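Local coordinates for sortase SrtE1 (Streptomyces coelicolor, PDB 5CUW), which cleaves sorting signals of surface proteins and joins the proteins to the cell wall as a class E sortase transpeptidase, this chain holding its catalytic domain, at residues A41-P46 with V52-G57; A80-K85 with K121-K126; V139-P144 with I174-M179; T161-E166 with K170-V175. All coordinates share one frame; numbering follows the deposited sequence. Where two conformers were deposited one is given.

Interaction 1 (A41-P46 with V52-G57); sequences ALLHIP and VPIAEG
Leu43 overlaps two side chains of the neighbouring strand at once, Val52 and Ile54. Its CB lies 4.0 Å from Val52 CG1. Ile54 places both CG1 and CD1 alongside the same carbon, since CG1 stands beside the backbone N and anti to the carbonyl carbon (chi1 -51°). Ala41 adds its methyl to this face, with CB 4.3 Å from Ile54 CD1. Further apolar groups meet this layer: Ile114, Val116 and Phe102 touch Leu43, while Phe89 and Leu91 touch Ile54.

Leu42 and Pro53 take the other face. Leu42 CD2 sits 3.7 Å from Pro53 N and so covers the peptide link between Val52 and Pro53, and it also meets Pro53 CG, 4.2 Å away.

Three backbone bonds hold the strands together. Leu43 N to Val52 O is short at 2.7 Å and nearly straight. Val52 N returns to Leu43 O at 3.0 Å, more bent but in the carbonyl plane. Ile54 N reaches Ala41 O at 2.9 Å from well above the carbonyl plane. Pro53 has no N-H to give, and it falls in a non-hydrogen-bonded pair with Leu42. Its CA still makes a CA-H...O contact of 3.4 Å with Ala41 O.

Strands 39-45 and 50-56 form a beta hairpin at the start of the sortase beta barrel. The two short segments run at 134°, far from straight antiparallel. All hydrogen bonds between the two segments are main-chain ones, so the backbone sets the register and the side chains add only apolar contact.

Interaction 2 (A80-K85 with K121-K126); sequences AMPDAK and KYFVYK
Segment 80-85 makes a type I beta turn from Met81 to Ala84, closed by Ala84 N to Met81 O at 3.2 Å, and faces strand 121-126 with no hydrogen bond between them.

Pro82 carries the contact. Its CB sits over the centre of the Phe123 ring, 3.7 Å from the centroid and 11° off the ring normal. This is a CH-pi contact with almost no offset. Phe123 CG lies beside its own backbone N (chi1 -64°), which carries the ring toward the turn; chi2 of -82° turns its face to the proline. The same Pro82 CB meets the edge of Tyr125, 3.2 Å from Tyr125 OH. The proline and tyrosine side chains cross at about a right angle.

Further round the phenyl ring, Pro82 O lies 3.5 Å from Phe123 CE1. That oxygen has a hydrogen bond from Arg156 NH2, which also ties the turn to strand 156-164. Asp83 approaches the end of the ring obliquely, with CA 3.8 Å from Phe123 CZ. With an alanine in place of Phe123, Pro82 would probably lose its aromatic platform and a gap would open between the turn and the strand.

Charged side chains lie nearby. Lys85 NZ forms a salt bridge with Glu182, which also has a long, weak ion pair with Lys121 NZ. Both lysines thus lie near one carboxylate.

Phe123 and Tyr125 alternate with Val124, so both rings project from the same side of the strand. They seat the loop between strands 69-71 and 87-92 on strand 121-134 of the sortase beta barrel.

Interaction 3 (V139-P144 with I174-M179); sequences VSVLDP and IVWGKM
Residues 139-142 form a short 3-10 turn that lies beside the extended strand 174-179. The nearest CA atoms, those of Val141 and Ile174, are 7.7 Å apart, and no backbone hydrogen bond joins the segments.

Trp176 makes the polar link with its indole N-H. Trp176 NE1 donates to Val141 O at 3.2 Å, with an almost straight N-H...O angle of 176°. The oxygen lies in the indole plane, and the N-H meets it on a lone pair. The bond probably helps to hold the turn of the indole. It also satisfies the N-H of a buried tryptophan.

CZ2 of the same ring meets the valine side chain: Val141 CB is 3.7 Å from Trp176 CZ2, and the two side chains cross at about a right angle.

In the sortase fold this is the loop between the strands 121-134 and 156-164, packed on the last strand, 171-184. Gln12, probably part of the peptide bound in the active site, touches both Val141 and Ile174.

Ile174 meets Val141 tip to tip, with CD1 4.1 Å from Val141 CG2. Its other branch, CG2, lies anti to the backbone N and rests 3.5 Å above the Trp176 ring plane, toward the rim. That same CG2 also comes within 4.2 Å of Val141 CB. Pro146 touches Trp176 as well.

Interaction 4 (T161-E166 with K170-V175); sequences TTCTPE and KYRMIV
Thr162 and Met173 pair through two backbone bonds in the hairpin of strands 156-164 and 171-184, which carries Cys163 and Arg172, the probable active-site residues of the sortase barrel. Thr162 N gives to Met173 O at 3.1 Å, and Met173 N returns to Thr162 O at 2.9 Å. Thr164 and Tyr171 form the next hydrogen-bonded pair. Tyr171 N lies 2.8 Å from Thr164 O, nearly along the C=O axis, though its N-H is bent at 144°.

Tyr171 O is gripped by two donors from opposite faces of its plane: Thr164 N at 3.0 Å, and Arg172 NH1, also at 3.0 Å. Arg172 NH1 has a further acceptor, Ser169 O in the hairpin turn. The guanidinium is thus held to its own strand and turn, with one face toward Cys163. Cys163 SG lies over that face, offset to the rim, 3.7 Å from Arg172 NH1. A leucine in place of Arg172 would probably leave Ser169 O without this donor, Tyr171 O with only one of these two, and the cysteine sulfur without the guanidinium face beside it.

The threonine hydroxyls look outside the pairing. Thr161 OG1 bonds to the hydroxyl of Tyr72, the probable substrate-recognition residue, and Thr162 OG1 to Gly93 O. Thr164 OG1 has a weak bond from Arg95.

The peptide bond before Pro165 is cis. At the other end, Thr161 CG2, anti to its carbonyl carbon, touches Ile174 CD1 at 3.7 Å.

In the fold
From the N terminus, interaction 1 comes first and closes the short hairpin loop between strands 39-45 and 50-56. Interaction 2 then spans residues 86-120, setting the loop before strand 87-92 against strand 121-134. Interaction 3 joins the next loop, after strand 121-134, to the last strand. Interaction 4 starts within the span of interaction 3, closes the turn at 167-169, and shares Ile174 and Val175 with it. Interactions 1 and 2 are in series with the others. Interactions 2 and 3 touch: Lys126 O lies 2.9 Å from Lys178 N, and Met179 packs on Tyr125. All four reach the one sheet of the sortase barrel, and interaction 4 holds the probable active-site residues.

Interaction 1 (A41-P46 with V52-G57)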
loop_
_atom_site.group_PDB
_atom_site.type_symbol
_atom_site.label_atom_id
_atom_site.label_comp_id
_atom_site.label_asym_id
_atom_site.label_seq_id
_atom_site.Cartn_x
_atom_site.Cartn_y
_atom_site.Cartn_z
ATOM N N ALA A 41 -5.953 -10.269 2.703
ATOM C CA ALA A 41 -6.146 -9.273 3.734
ATOM C C ALA A 41 -7.078 -8.186 3.237
ATOM O O ALA A 41 -7.488 -8.208 2.078
ATOM C CB ALA A 41 -4.807 -8.679 4.158
ATOM N N LEU A 42 -7.416 -7.252 4.123
ATOM C CA LEU A 42 -8.224 -6.080 3.765
ATOM C C LEU A 42 -7.444 -4.802 4.077
ATOM O O LEU A 42 -6.863 -4.675 5.156
ATOM C CB LEU A 42 -9.555 -6.071 4.519
ATOM C CG LEU A 42 -10.778 -6.755 3.899
ATOM C CD1 LEU A 42 -11.947 -6.680 4.866
ATOM C CD2 LEU A 42 -11.153 -6.108 2.568
ATOM N N LEU A 43 -7.428 -3.862 3.136
ATOM C CA LEU A 43 -6.812 -2.557 3.369
ATOM C C LEU A 43 -7.888 -1.508 3.673
ATOM O O LEU A 43 -8.849 -1.378 2.915
ATOM C CB LEU A 43 -5.998 -2.123 2.163
ATOM C CG LEU A 43 -5.213 -0.816 2.321
ATOM C CD1 LEU A 43 -4.009 -1.040 3.230
ATOM C CD2 LEU A 43 -4.768 -0.284 0.960
ATOM N N HIS A 44 -7.724 -0.774 4.774
ATOM C CA HIS A 44 -8.666 0.276 5.156
ATOM C C HIS A 44 -7.962 1.624 5.127
ATOM O O HIS A 44 -6.898 1.774 5.710
ATOM C CB HIS A 44 -9.241 0.060 6.562
ATOM C CG HIS A 44 -9.905 -1.267 6.770
ATOM N ND1 HIS A 44 -11.275 -1.411 6.834
ATOM C CD2 HIS A 44 -9.388 -2.504 6.966
ATOM C CE1 HIS A 44 -11.573 -2.681 7.045
ATOM N NE2 HIS A 44 -10.446 -3.366 7.126
ATOM N N ILE A 45 -8.561 2.605 4.465
ATOM C CA ILE A 45 -8.069 3.980 4.558
ATOM C C ILE A 45 -9.279 4.848 4.866
ATOM O O ILE A 45 -9.952 5.336 3.954
ATOM C CB ILE A 45 -7.361 4.453 3.267
ATOM C CG1 ILE A 45 -6.435 3.357 2.731
ATOM C CG2 ILE A 45 -6.543 5.726 3.518
ATOM C CD1 ILE A 45 -5.728 3.740 1.460
ATOM N N PRO A 46 -9.569 5.027 6.167
ATOM C CA PRO A 46 -10.766 5.709 6.671
ATOM C C PRO A 46 -10.965 7.111 6.104
ATOM O O PRO A 46 -12.103 7.491 5.864
ATOM C CB PRO A 46 -10.519 5.765 8.183
ATOM C CG PRO A 46 -9.697 4.560 8.453
ATOM C CD PRO A 46 -8.781 4.429 7.261
ATOM N N VAL A 52 -10.748 -2.395 0.829
ATOM C CA VAL A 52 -10.427 -3.100 -0.402
ATOM C C VAL A 52 -9.507 -4.283 -0.134
ATOM O O VAL A 52 -8.571 -4.188 0.660
ATOM C CB VAL A 52 -9.790 -2.147 -1.429
ATOM C CG1 VAL A 52 -8.462 -1.547 -0.899
ATOM C CG2 VAL A 52 -9.592 -2.847 -2.768
ATOM N N PRO A 53 -9.785 -5.414 -0.787
ATOM C CA PRO A 53 -8.982 -6.603 -0.492
ATOM C C PRO A 53 -7.588 -6.487 -1.089
ATOM O O PRO A 53 -7.412 -5.845 -2.132
ATOM C CB PRO A 53 -9.776 -7.744 -1.145
ATOM C CG PRO A 53 -11.164 -7.146 -1.457
ATOM C CD PRO A 53 -10.886 -5.703 -1.722
ATOM N N ILE A 54 -6.613 -7.089 -0.419
ATOM C CA ILE A 54 -5.255 -7.217 -0.943
ATOM C C ILE A 54 -5.045 -8.636 -1.443
ATOM O O ILE A 54 -5.378 -9.593 -0.743
ATOM C CB ILE A 54 -4.175 -6.899 0.129
ATOM C CG1 ILE A 54 -4.447 -5.561 0.822
ATOM C CG2 ILE A 54 -2.764 -6.936 -0.490
ATOM C CD1 ILE A 54 -3.438 -5.247 1.925
ATOM N N ALA A 55 -4.522 -8.785 -2.654
ATOM C CA ALA A 55 -4.237 -10.114 -3.176
ATOM C C ALA A 55 -2.751 -10.233 -3.479
ATOM O O ALA A 55 -2.051 -9.238 -3.562
ATOM C CB ALA A 55 -5.063 -10.399 -4.416
ATOM N N GLU A 56 -2.264 -11.456 -3.643
ATOM C CA GLU A 56 -0.848 -11.664 -3.916
ATOM C C GLU A 56 -0.567 -11.410 -5.399
ATOM O O GLU A 56 -1.244 -11.962 -6.261
ATOM C CB GLU A 56 -0.430 -13.090 -3.516
ATOM C CG GLU A 56 1.069 -13.373 -3.646
ATOM C CD GLU A 56 1.915 -12.648 -2.602
ATOM O OE1 GLU A 56 1.453 -11.628 -2.050
ATOM O OE2 GLU A 56 3.051 -13.097 -2.325
ATOM N N GLY A 57 0.424 -10.572 -5.697
ATOM C CA GLY A 57 0.777 -10.291 -7.079
ATOM C C GLY A 57 0.064 -9.071 -7.626
ATOM O O GLY A 57 -0.962 -8.648 -7.089
#

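Interaction 2 (A80-K85 with K121-K126)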
loop_
_atom_site.group_PDB
_atom_site.type_symbol
_atom_site.label_atom_id
_atom_site.label_comp_id
_atom_site.label_asym_id
_atom_site.label_seq_id
_atom_site.Cartn_x
_atom_site.Cartn_y
_atom_site.Cartn_z
ATOM N N ALA A 80 8.445 -7.451 1.802
ATOM C CA ALA A 80 8.127 -8.044 3.098
ATOM C C ALA A 80 6.627 -8.020 3.389
ATOM O O ALA A 80 5.892 -7.207 2.818
ATOM C CB ALA A 80 8.884 -7.310 4.198
ATOM N N MET A 81 6.179 -8.911 4.274
ATOM C CA MET A 81 4.807 -8.872 4.785
ATOM C C MET A 81 4.778 -7.998 6.030
ATOM O O MET A 81 5.829 -7.729 6.612
ATOM C CB MET A 81 4.296 -10.280 5.105
ATOM C CG MET A 81 4.057 -11.150 3.872
ATOM S SD MET A 81 2.560 -10.689 2.965
ATOM C CE MET A 81 1.307 -11.284 4.099
ATOM N N PRO A 82 3.584 -7.556 6.453
ATOM C CA PRO A 82 3.553 -6.640 7.597
ATOM C C PRO A 82 3.955 -7.320 8.904
ATOM O O PRO A 82 4.372 -6.626 9.837
ATOM C CB PRO A 82 2.089 -6.170 7.643
ATOM C CG PRO A 82 1.533 -6.502 6.281
ATOM C CD PRO A 82 2.244 -7.754 5.872
ATOM N N ASP A 83 3.849 -8.644 8.987
ATOM C CA ASP A 83 4.194 -9.305 10.243
ATOM C C ASP A 83 5.717 -9.360 10.476
ATOM O O ASP A 83 6.161 -9.607 11.595
ATOM C CB ASP A 83 3.587 -10.716 10.307
ATOM C CG ASP A 83 4.069 -11.613 9.197
ATOM O OD1 ASP A 83 3.804 -11.302 8.019
ATOM O OD2 ASP A 83 4.692 -12.649 9.504
ATOM N N ALA A 84 6.511 -9.093 9.440
ATOM C CA ALA A 84 7.971 -9.029 9.602
ATOM C C ALA A 84 8.378 -7.835 10.457
ATOM O O ALA A 84 7.869 -6.727 10.269
ATOM C CB ALA A 84 8.650 -8.954 8.256
ATOM N N LYS A 85 9.311 -8.055 11.381
ATOM C CA LYS A 85 9.724 -7.007 12.313
ATOM C C LYS A 85 10.482 -5.875 11.635
ATOM O O LYS A 85 10.767 -4.858 12.252
ATOM C CB LYS A 85 10.566 -7.599 13.433
ATOM C CG LYS A 85 9.799 -8.617 14.249
ATOM C CD LYS A 85 8.421 -8.071 14.610
ATOM C CE LYS A 85 7.636 -9.054 15.465
ATOM N NZ LYS A 85 6.279 -8.543 15.807
ATOM N N LYS A 121 -4.319 -10.281 12.795
ATOM C CA LYS A 121 -3.894 -8.988 13.335
ATOM C C LYS A 121 -4.427 -7.791 12.569
ATOM O O LYS A 121 -4.808 -7.903 11.405
ATOM C CB LYS A 121 -2.363 -8.889 13.354
ATOM C CG LYS A 121 -1.681 -9.900 14.260
ATOM C CD LYS A 121 -0.187 -9.904 14.057
ATOM C CE LYS A 121 0.482 -10.857 15.030
ATOM N NZ LYS A 121 0.296 -10.375 16.422
ATOM N N TYR A 122 -4.427 -6.643 13.243
ATOM C CA TYR A 122 -4.545 -5.345 12.595
ATOM C C TYR A 122 -3.174 -4.661 12.593
ATOM O O TYR A 122 -2.536 -4.534 13.636
ATOM C CB TYR A 122 -5.551 -4.452 13.316
ATOM C CG TYR A 122 -6.972 -4.950 13.314
ATOM C CD1 TYR A 122 -7.816 -4.689 12.241
ATOM C CD2 TYR A 122 -7.481 -5.660 14.398
ATOM C CE1 TYR A 122 -9.142 -5.137 12.242
ATOM C CE2 TYR A 122 -8.797 -6.112 14.407
ATOM C CZ TYR A 122 -9.618 -5.843 13.326
ATOM O OH TYR A 122 -10.917 -6.279 13.326
ATOM N N PHE A 123 -2.729 -4.215 11.426
ATOM C CA PHE A 123 -1.501 -3.443 11.320
ATOM C C PHE A 123 -1.835 -1.995 11.003
ATOM O O PHE A 123 -2.326 -1.692 9.914
ATOM C CB PHE A 123 -0.593 -4.034 10.242
ATOM C CG PHE A 123 -0.128 -5.426 10.554
ATOM C CD1 PHE A 123 0.959 -5.639 11.397
ATOM C CD2 PHE A 123 -0.772 -6.523 10.004
ATOM C CE1 PHE A 123 1.386 -6.940 11.681
ATOM C CE2 PHE A 123 -0.357 -7.803 10.288
ATOM C CZ PHE A 123 0.720 -8.013 11.129
ATOM N N VAL A 124 -1.594 -1.102 11.954
ATOM C CA VAL A 124 -1.911 0.309 11.744
ATOM C C VAL A 124 -0.680 1.096 11.326
ATOM O O VAL A 124 0.270 1.207 12.092
ATOM C CB VAL A 124 -2.506 0.956 13.012
ATOM C CG1 VAL A 124 -2.776 2.450 12.771
ATOM C CG2 VAL A 124 -3.785 0.233 13.423
ATOM N N TYR A 125 -0.711 1.639 10.113
ATOM C CA TYR A 125 0.311 2.548 9.642
ATOM C C TYR A 125 -0.206 3.974 9.636
ATOM O O TYR A 125 -1.416 4.209 9.544
ATOM C CB TYR A 125 0.768 2.187 8.228
ATOM C CG TYR A 125 1.322 0.791 8.049
ATOM C CD1 TYR A 125 0.474 -0.284 7.836
ATOM C CD2 TYR A 125 2.693 0.556 8.026
ATOM C CE1 TYR A 125 0.969 -1.576 7.640
ATOM C CE2 TYR A 125 3.203 -0.752 7.828
ATOM C CZ TYR A 125 2.337 -1.801 7.634
ATOM O OH TYR A 125 2.842 -3.087 7.435
ATOM N N LYS A 126 0.710 4.929 9.713
ATOM C CA LYS A 126 0.347 6.330 9.485
ATOM C C LYS A 126 1.160 6.914 8.333
ATOM O O LYS A 126 2.358 6.635 8.193
ATOM C CB LYS A 126 0.534 7.138 10.766
ATOM C CG LYS A 126 -0.566 6.818 11.780
ATOM C CD LYS A 126 -0.569 7.741 12.982
ATOM C CE LYS A 126 -1.633 7.302 13.981
ATOM N NZ LYS A 126 -1.430 7.926 15.317
#

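Interaction 3 (V139-P144 with I174-M179)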
loop_
_atom_site.group_PDB
_atom_site.type_symbol
_atom_site.label_atom_id
_atom_site.label_comp_id
_atom_site.label_asym_id
_atom_site.label_seq_id
_atom_site.Cartn_x
_atom_site.Cartn_y
_atom_site.Cartn_z
ATOM N N VAL A 139 11.742 1.465 -9.384
ATOM C CA VAL A 139 11.306 0.435 -8.448
ATOM C C VAL A 139 11.940 0.551 -7.064
ATOM O O VAL A 139 11.508 -0.124 -6.124
ATOM C CB VAL A 139 11.609 -0.981 -8.991
ATOM C CG1 VAL A 139 10.765 -1.268 -10.214
ATOM C CG2 VAL A 139 13.090 -1.127 -9.298
ATOM N N SER A 140 12.951 1.403 -6.924
ATOM C CA SER A 140 13.653 1.524 -5.646
ATOM C C SER A 140 12.751 2.083 -4.541
ATOM O O SER A 140 13.104 2.034 -3.365
ATOM C CB SER A 140 14.896 2.399 -5.803
ATOM O OG SER A 140 15.827 1.789 -6.675
ATOM N N VAL A 141 11.586 2.600 -4.915
ATOM C CA VAL A 141 10.618 3.067 -3.917
ATOM C C VAL A 141 9.994 1.877 -3.168
ATOM O O VAL A 141 9.270 2.064 -2.186
ATOM C CB VAL A 141 9.485 3.923 -4.549
ATOM C CG1 VAL A 141 10.066 5.142 -5.257
ATOM C CG2 VAL A 141 8.634 3.086 -5.512
ATOM N N LEU A 142 10.288 0.661 -3.631
ATOM C CA LEU A 142 9.844 -0.569 -2.976
ATOM C C LEU A 142 10.962 -1.281 -2.207
ATOM O O LEU A 142 10.754 -2.402 -1.739
ATOM C CB LEU A 142 9.271 -1.557 -4.002
ATOM C CG LEU A 142 8.027 -1.118 -4.787
ATOM C CD1 LEU A 142 7.753 -2.093 -5.912
ATOM C CD2 LEU A 142 6.815 -1.017 -3.863
ATOM N N ASP A 143 12.134 -0.652 -2.104
ATOM C CA ASP A 143 13.274 -1.216 -1.355
ATOM C C ASP A 143 12.917 -1.350 0.127
ATOM O O ASP A 143 12.072 -0.597 0.623
ATOM C CB ASP A 143 14.520 -0.322 -1.496
ATOM C CG ASP A 143 15.190 -0.427 -2.868
ATOM O OD1 ASP A 143 14.837 -1.329 -3.658
ATOM O OD2 ASP A 143 16.094 0.392 -3.151
ATOM N N PRO A 144 13.582 -2.273 0.858
ATOM C CA PRO A 144 13.266 -2.407 2.285
ATOM C C PRO A 144 13.307 -1.068 3.041
ATOM O O PRO A 144 12.458 -0.832 3.912
ATOM C CB PRO A 144 14.352 -3.361 2.779
ATOM C CG PRO A 144 14.569 -4.256 1.605
ATOM C CD PRO A 144 14.509 -3.326 0.407
ATOM N N ILE A 174 3.590 7.842 -5.430
ATOM C CA ILE A 174 3.950 6.960 -4.319
ATOM C C ILE A 174 3.622 7.600 -2.964
ATOM O O ILE A 174 3.984 8.745 -2.708
ATOM C CB ILE A 174 5.456 6.622 -4.351
ATOM C CG1 ILE A 174 5.929 6.370 -5.787
ATOM C CG2 ILE A 174 5.780 5.461 -3.421
ATOM C CD1 ILE A 174 5.277 5.199 -6.464
ATOM N N VAL A 175 2.947 6.857 -2.098
ATOM C CA VAL A 175 2.693 7.312 -0.733
ATOM C C VAL A 175 3.282 6.292 0.256
ATOM O O VAL A 175 3.060 5.099 0.095
ATOM C CB VAL A 175 1.185 7.494 -0.494
ATOM C CG1 VAL A 175 0.889 7.767 0.964
ATOM C CG2 VAL A 175 0.647 8.596 -1.389
ATOM N N TRP A 176 4.055 6.761 1.243
ATOM C CA TRP A 176 4.665 5.892 2.269
ATOM C C TRP A 176 4.106 6.142 3.673
ATOM O O TRP A 176 3.797 7.284 4.041
ATOM C CB TRP A 176 6.190 6.092 2.343
ATOM C CG TRP A 176 6.988 5.734 1.110
ATOM C CD1 TRP A 176 7.370 4.467 0.713
ATOM C CD2 TRP A 176 7.571 6.640 0.158
ATOM N NE1 TRP A 176 8.116 4.542 -0.439
ATOM C CE2 TRP A 176 8.257 5.857 -0.801
ATOM C CE3 TRP A 176 7.569 8.032 0.014
ATOM C CZ2 TRP A 176 8.931 6.421 -1.881
ATOM C CZ3 TRP A 176 8.238 8.591 -1.063
ATOM C CH2 TRP A 176 8.911 7.787 -1.996
ATOM N N GLY A 177 4.023 5.075 4.462
ATOM C CA GLY A 177 3.618 5.158 5.854
ATOM C C GLY A 177 4.534 4.349 6.760
ATOM O O GLY A 177 5.355 3.563 6.278
ATOM N N LYS A 178 4.388 4.546 8.070
ATOM C CA LYS A 178 5.192 3.847 9.083
ATOM C C LYS A 178 4.292 3.190 10.105
ATOM O O LYS A 178 3.343 3.814 10.569
ATOM C CB LYS A 178 6.122 4.816 9.815
ATOM C CG LYS A 178 7.094 5.556 8.944
ATOM C CD LYS A 178 7.966 6.465 9.796
ATOM C CE LYS A 178 7.124 7.377 10.673
ATOM N NZ LYS A 178 7.963 8.278 11.511
ATOM N N MET A 179 4.616 1.973 10.522
ATOM C CA MET A 179 3.743 1.249 11.445
ATOM C C MET A 179 3.732 1.871 12.834
ATOM O O MET A 179 4.777 2.235 13.366
ATOM C CB MET A 179 4.169 -0.220 11.543
ATOM C CG MET A 179 3.066 -1.109 12.131
ATOM S SD MET A 179 3.570 -2.833 12.264
ATOM C CE MET A 179 3.581 -3.316 10.530
#

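Interaction 4 (T161-E166 with K170-V175)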
loop_
_atom_site.group_PDB
_atom_site.type_symbol
_atom_site.label_atom_id
_atom_site.label_comp_id
_atom_site.label_asym_id
_atom_site.label_seq_id
_atom_site.Cartn_x
_atom_site.Cartn_y
_atom_site.Cartn_z
ATOM N N THR A 161 1.415 2.497 -4.418
ATOM C CA THR A 161 1.773 3.014 -5.747
ATOM C C THR A 161 0.559 3.052 -6.670
ATOM O O THR A 161 -0.255 2.131 -6.664
ATOM C CB THR A 161 2.897 2.162 -6.409
ATOM O OG1 THR A 161 2.359 0.919 -6.901
ATOM C CG2 THR A 161 3.990 1.859 -5.406
ATOM N N THR A 162 0.418 4.119 -7.453
ATOM C CA THR A 162 -0.674 4.193 -8.417
ATOM C C THR A 162 -0.218 5.036 -9.600
ATOM O O THR A 162 0.893 5.554 -9.594
ATOM C CB THR A 162 -1.952 4.795 -7.788
ATOM O OG1 THR A 162 -3.075 4.590 -8.661
ATOM C CG2 THR A 162 -1.760 6.289 -7.527
ATOM N N CYS A 163 -1.064 5.174 -10.614
ATOM C CA CYS A 163 -0.703 5.964 -11.789
ATOM C C CYS A 163 -1.045 7.445 -11.634
ATOM O O CYS A 163 -1.944 7.817 -10.885
ATOM C CB CYS A 163 -1.392 5.410 -13.032
ATOM S SG CYS A 163 -0.887 3.732 -13.465
ATOM N N THR A 164 -0.318 8.286 -12.358
ATOM C CA THR A 164 -0.593 9.721 -12.387
ATOM C C THR A 164 -0.029 10.296 -13.683
ATOM O O THR A 164 0.997 9.810 -14.175
ATOM C CB THR A 164 0.016 10.437 -11.154
ATOM O OG1 THR A 164 -0.646 11.687 -10.934
ATOM C CG2 THR A 164 1.525 10.664 -11.322
ATOM N N PRO A 165 -0.701 11.311 -14.261
ATOM C CA PRO A 165 -1.956 11.923 -13.805
ATOM C C PRO A 165 -3.147 11.006 -14.021
ATOM O O PRO A 165 -2.983 9.899 -14.538
ATOM C CB PRO A 165 -2.077 13.172 -14.688
ATOM C CG PRO A 165 -1.402 12.775 -15.955
ATOM C CD PRO A 165 -0.239 11.907 -15.526
ATOM N N GLU A 166 -4.338 11.463 -13.655
ATOM C CA GLU A 166 -5.518 10.612 -13.743
ATOM C C GLU A 166 -5.821 10.233 -15.185
ATOM O O GLU A 166 -5.545 10.995 -16.108
ATOM C CB GLU A 166 -6.727 11.294 -13.111
ATOM C CG GLU A 166 -6.649 11.405 -11.596
ATOM C CD GLU A 166 -8.011 11.637 -10.956
ATOM O OE1 GLU A 166 -8.112 12.511 -10.067
ATOM O OE2 GLU A 166 -8.979 10.943 -11.338
ATOM N N LYS A 170 1.246 7.460 -17.365
ATOM C CA LYS A 170 2.486 8.119 -17.758
ATOM C C LYS A 170 3.518 8.074 -16.640
ATOM O O LYS A 170 4.659 7.660 -16.846
ATOM C CB LYS A 170 2.191 9.563 -18.168
ATOM C CG LYS A 170 3.333 10.273 -18.858
ATOM C CD LYS A 170 2.811 11.214 -19.937
ATOM C CE LYS A 170 1.917 12.306 -19.364
ATOM N NZ LYS A 170 2.696 13.351 -18.641
ATOM N N TYR A 171 3.110 8.494 -15.450
ATOM C CA TYR A 171 3.995 8.473 -14.299
ATOM C C TYR A 171 3.381 7.656 -13.181
ATOM O O TYR A 171 2.280 7.124 -13.316
ATOM C CB TYR A 171 4.282 9.894 -13.796
ATOM C CG TYR A 171 4.991 10.797 -14.778
ATOM C CD1 TYR A 171 6.333 10.614 -15.086
ATOM C CD2 TYR A 171 4.324 11.861 -15.365
ATOM C CE1 TYR A 171 6.979 11.455 -15.972
ATOM C CE2 TYR A 171 4.959 12.702 -16.245
ATOM C CZ TYR A 171 6.280 12.498 -16.549
ATOM O OH TYR A 171 6.895 13.350 -17.431
ATOM N N ARG A 172 4.092 7.582 -12.062
ATOM C CA ARG A 172 3.557 6.938 -10.875
ATOM C C ARG A 172 3.560 7.889 -9.684
ATOM O O ARG A 172 4.401 8.776 -9.598
ATOM C CB ARG A 172 4.359 5.693 -10.531
ATOM C CG ARG A 172 4.435 4.675 -11.642
ATOM C CD ARG A 172 3.086 4.016 -11.883
ATOM N NE ARG A 172 3.187 2.993 -12.919
ATOM C CZ ARG A 172 2.925 3.204 -14.202
ATOM N NH1 ARG A 172 2.527 4.401 -14.615
ATOM N NH2 ARG A 172 3.052 2.215 -15.071
ATOM N N MET A 173 2.607 7.688 -8.775
ATOM C CA MET A 173 2.524 8.441 -7.527
ATOM C C MET A 173 2.729 7.479 -6.369
ATOM O O MET A 173 2.103 6.415 -6.330
ATOM C CB MET A 173 1.163 9.149 -7.412
ATOM C CG MET A 173 0.792 9.564 -5.996
ATOM S SD MET A 173 -0.686 10.618 -5.966
ATOM C CE MET A 173 -1.913 9.528 -6.683
ATOM N N ILE A 174 3.590 7.842 -5.430
ATOM C CA ILE A 174 3.950 6.960 -4.319
ATOM C C ILE A 174 3.622 7.600 -2.964
ATOM O O ILE A 174 3.984 8.745 -2.708
ATOM C CB ILE A 174 5.456 6.622 -4.351
ATOM C CG1 ILE A 174 5.929 6.370 -5.787
ATOM C CG2 ILE A 174 5.780 5.461 -3.421
ATOM C CD1 ILE A 174 5.277 5.199 -6.464
ATOM N N VAL A 175 2.947 6.857 -2.098
ATOM C CA VAL A 175 2.693 7.312 -0.733
ATOM C C VAL A 175 3.282 6.292 0.256
ATOM O O VAL A 175 3.060 5.099 0.095
ATOM C CB VAL A 175 1.185 7.494 -0.494
ATOM C CG1 VAL A 175 0.889 7.767 0.964
ATOM C CG2 VAL A 175 0.647 8.596 -1.389
#